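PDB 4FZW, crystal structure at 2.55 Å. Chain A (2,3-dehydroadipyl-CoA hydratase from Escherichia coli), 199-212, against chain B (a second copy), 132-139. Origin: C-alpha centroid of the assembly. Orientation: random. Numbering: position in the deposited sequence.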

# COMPACT_ATOMS: atom_id res chain seq x y z
N ARG A 199 9.49 30.49 -13.42
CA ARG A 199 9.77 31.75 -12.76
C ARG A 199 9.87 31.50 -11.26
O ARG A 199 10.33 32.36 -10.51
CB ARG A 199 8.67 32.77 -13.11
CG ARG A 199 8.37 33.79 -12.03
CD ARG A 199 7.56 34.95 -12.57
NE ARG A 199 6.40 34.50 -13.35
CZ ARG A 199 5.54 35.32 -13.95
NH1 ARG A 199 5.73 36.64 -13.87
NH2 ARG A 199 4.52 34.84 -14.64
N HIS A 200 9.45 30.32 -10.83
CA HIS A 200 9.50 29.96 -9.42
C HIS A 200 10.83 29.29 -9.07
O HIS A 200 11.57 28.88 -9.97
CB HIS A 200 8.32 29.07 -9.05
CG HIS A 200 6.99 29.67 -9.41
ND1 HIS A 200 6.67 30.98 -9.18
CD2 HIS A 200 5.89 29.11 -9.99
CE1 HIS A 200 5.44 31.23 -9.60
NE2 HIS A 200 4.95 30.11 -10.10
N SER A 201 11.11 29.19 -7.77
CA SER A 201 12.31 28.55 -7.24
C SER A 201 12.46 27.13 -7.77
O SER A 201 11.55 26.32 -7.58
CB SER A 201 12.23 28.51 -5.71
OG SER A 201 13.23 27.67 -5.14
N PRO A 202 13.60 26.82 -8.43
CA PRO A 202 13.78 25.48 -9.02
C PRO A 202 13.64 24.33 -8.01
O PRO A 202 12.98 23.34 -8.31
CB PRO A 202 15.22 25.52 -9.58
CG PRO A 202 15.54 26.94 -9.71
CD PRO A 202 14.77 27.67 -8.63
N LEU A 203 14.26 24.46 -6.85
CA LEU A 203 14.19 23.42 -5.84
C LEU A 203 12.75 23.22 -5.36
O LEU A 203 12.35 22.09 -5.04
CB LEU A 203 15.11 23.72 -4.64
CG LEU A 203 16.60 23.72 -4.95
CD1 LEU A 203 17.37 24.12 -3.71
CD2 LEU A 203 17.05 22.38 -5.44
N ALA A 204 12.00 24.31 -5.28
CA ALA A 204 10.61 24.22 -4.85
C ALA A 204 9.83 23.36 -5.86
O ALA A 204 9.11 22.43 -5.50
CB ALA A 204 9.98 25.60 -4.69
N LEU A 205 9.99 23.70 -7.14
CA LEU A 205 9.42 22.90 -8.21
C LEU A 205 9.76 21.43 -8.04
O LEU A 205 8.87 20.58 -8.08
CB LEU A 205 9.92 23.40 -9.56
CG LEU A 205 9.39 24.81 -9.88
CD1 LEU A 205 10.16 25.46 -11.02
CD2 LEU A 205 7.88 24.78 -10.18
N GLN A 206 11.03 21.13 -7.82
CA GLN A 206 11.46 19.72 -7.70
C GLN A 206 10.85 19.02 -6.49
O GLN A 206 10.37 17.90 -6.62
CB GLN A 206 12.98 19.60 -7.70
CG GLN A 206 13.62 19.76 -9.07
CD GLN A 206 15.03 20.32 -9.00
OE1 GLN A 206 15.41 20.98 -8.04
NE2 GLN A 206 15.82 20.06 -10.03
N ALA A 207 10.81 19.69 -5.34
CA ALA A 207 10.22 19.12 -4.13
C ALA A 207 8.70 19.03 -4.26
O ALA A 207 8.10 18.02 -3.88
CB ALA A 207 10.61 19.96 -2.91
N ALA A 208 8.08 20.07 -4.80
CA ALA A 208 6.65 20.00 -5.08
C ALA A 208 6.32 18.85 -6.04
O ALA A 208 5.40 18.06 -5.78
CB ALA A 208 6.11 21.35 -5.61
N LYS A 209 7.09 18.71 -7.12
CA LYS A 209 6.83 17.62 -8.05
C LYS A 209 7.06 16.24 -7.42
O LYS A 209 6.35 15.28 -7.74
CB LYS A 209 7.65 17.74 -9.33
CG LYS A 209 7.44 16.52 -10.21
CD LYS A 209 8.29 16.51 -11.45
CE LYS A 209 8.05 15.22 -12.23
NZ LYS A 209 8.69 15.33 -13.55
N GLN A 210 8.07 16.14 -6.56
CA GLN A 210 8.36 14.87 -5.90
C GLN A 210 7.20 14.52 -4.96
O GLN A 210 6.73 13.39 -4.97
CB GLN A 210 9.67 14.94 -5.13
CG GLN A 210 10.11 13.63 -4.48
CD GLN A 210 10.32 12.52 -5.50
OE1 GLN A 210 10.40 12.77 -6.71
NE2 GLN A 210 10.41 11.30 -5.01
N ALA A 211 6.74 15.51 -4.19
CA ALA A 211 5.52 15.37 -3.39
C ALA A 211 4.40 14.77 -4.22
O ALA A 211 3.70 13.85 -3.77
CB ALA A 211 5.07 16.73 -2.84
N LEU A 212 4.23 15.30 -5.43
CA LEU A 212 3.14 14.89 -6.31
C LEU A 212 3.29 13.46 -6.82
O LEU A 212 2.32 12.70 -6.81
CB LEU A 212 2.95 15.87 -7.48
CG LEU A 212 2.28 17.20 -7.17
CD1 LEU A 212 2.84 18.29 -8.07
CD2 LEU A 212 0.77 17.07 -7.30
N GLU B 132 1.56 28.50 -2.80
CA GLU B 132 2.80 28.26 -2.04
C GLU B 132 4.01 28.36 -2.96
O GLU B 132 4.97 29.07 -2.67
CB GLU B 132 2.79 26.92 -1.32
CG GLU B 132 1.91 26.89 -0.07
CD GLU B 132 0.44 26.67 -0.39
OE1 GLU B 132 0.12 26.54 -1.59
OE2 GLU B 132 -0.38 26.59 0.55
N ILE B 133 3.94 27.69 -4.09
CA ILE B 133 5.04 27.67 -5.04
C ILE B 133 5.58 29.05 -5.45
O ILE B 133 6.76 29.17 -5.75
CB ILE B 133 4.68 26.83 -6.29
CG1 ILE B 133 5.95 26.40 -7.05
CG2 ILE B 133 3.67 27.59 -7.18
CD1 ILE B 133 6.74 25.35 -6.34
N THR B 134 4.74 30.09 -5.48
CA THR B 134 5.23 31.42 -5.85
C THR B 134 6.10 32.05 -4.77
O THR B 134 6.86 33.00 -5.04
CB THR B 134 4.09 32.43 -6.21
OG1 THR B 134 3.32 32.74 -5.04
CG2 THR B 134 3.18 31.91 -7.31
N LEU B 135 6.00 31.55 -3.54
CA LEU B 135 6.72 32.13 -2.43
C LEU B 135 8.06 31.42 -2.21
O LEU B 135 8.82 31.75 -1.30
CB LEU B 135 5.86 32.08 -1.16
CG LEU B 135 4.51 32.81 -1.18
CD1 LEU B 135 3.48 32.08 -0.32
CD2 LEU B 135 4.67 34.25 -0.73
N GLY B 136 8.35 30.43 -3.04
CA GLY B 136 9.55 29.63 -2.88
C GLY B 136 9.30 28.51 -1.89
O GLY B 136 10.24 27.87 -1.39
N ILE B 137 8.03 28.28 -1.57
CA ILE B 137 7.69 27.10 -0.78
C ILE B 137 6.82 26.12 -1.57
O ILE B 137 6.97 25.95 -2.79
CB ILE B 137 7.02 27.48 0.56
CG1 ILE B 137 5.80 28.37 0.36
CG2 ILE B 137 7.99 28.22 1.47
CD1 ILE B 137 4.97 28.53 1.62
N MET B 138 5.91 25.47 -0.87
CA MET B 138 5.03 24.50 -1.50
C MET B 138 3.97 24.18 -0.46
O MET B 138 4.08 24.63 0.67
CB MET B 138 5.81 23.25 -1.84
CG MET B 138 6.47 22.64 -0.59
SD MET B 138 7.33 21.09 -0.88
CE MET B 138 5.97 19.95 -1.03
N PRO B 139 2.96 23.39 -0.83
CA PRO B 139 1.95 23.07 0.18
C PRO B 139 2.52 22.17 1.29
O PRO B 139 3.13 21.17 1.01
CB PRO B 139 0.86 22.33 -0.62
CG PRO B 139 1.19 22.58 -2.06
CD PRO B 139 2.65 22.77 -2.13
O HOH W 1 8.94 30.36 -6.35

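The contact is made by one face of the chain A helix, which begins at A:Pro202, with the two residues before it, and by an irregular stretch of chain B that lies along it. No direct hydrogen bond joins the two stretches, so their fit rests on shape, with 450 Å² buried in total. The face that chain A offers is shallow because it is built largely from alanines. A:Ala204, A:Ala207, A:Ala208 and A:Ala211 all direct their CA-to-CB bonds toward chain B, and their short side chains let the chain B loop come close: the CA atoms of A:Ala204 and B:Ile137 are 5.8 Å apart, and those of A:Ala208 and B:Met138 6.0 Å.

Two side chains of chain B fill the relief of this surface. B:Ile133, with 94 Å² covered, is the larger contributor. Its CD1 lies 3.6 Å from A:Ala204 CB and 4.1 Å from A:Ala208 CB, one helical turn farther on, and it also approaches the backbone, 3.7 Å from A:Leu205 N. The tip of the isoleucine thus settles into a hollow floored by the helix between two alanines. A:Leu205 helps to wall this hollow: although its CA-to-CB bond points away from chain B, its side chain bends back, bringing CD2 to 4.0 Å from B:Ile133 CG1. At the other end of the isoleucine, CG2 packs 3.9 Å from A:His200 CD2.

B:Met138 is the second bump. With its chi2 in the t well and chi3 in m, it reaches along the helix across a patch of three alanines. Its CB lies 4.2 Å from A:Ala208 CB, its SD 4.0 Å from A:Ala207 CB, and its terminal CE 3.8 Å from A:Ala211 CB. The same methyl, CE, is 4.1 Å from A:Ala208 CA, so the thioether end rests against the helix backbone as well as against side chains.

In the sequence between these two side chains, the chain B backbone itself meets the start of the helix. A:Ala204 CB sits 3.6 Å from B:Ile137 O and 4.0 Å from B:Gly136 O, while the B:Ile137 side chain turns away. B:Gly136 CA lies 4.1 Å from A:Ser201 CB. The positive phi of this glycine, 84°, would jam a CB against the preceding carbonyl oxygen, which by itself calls for glycine.

Ahead of the helix, A:His200 is the bump on the chain A side. Its ring lies against the backbone of chain B, with B:Ile133 C and B:Thr134 N over one face, and its CE1 is a tight 3.3 Å from B:Thr134 CG2. The ring's NE2 is hydrogen-bonded elsewhere in the structure. Next to it, at the N-cap position, A:Ser201 supplies the polar link: a water accepts a hydrogen bond from A:Ser201 N (2.8 Å from its oxygen) and donates one to B:Ile133 O (2.6 Å), bridging two backbone groups that have no direct bond to each other.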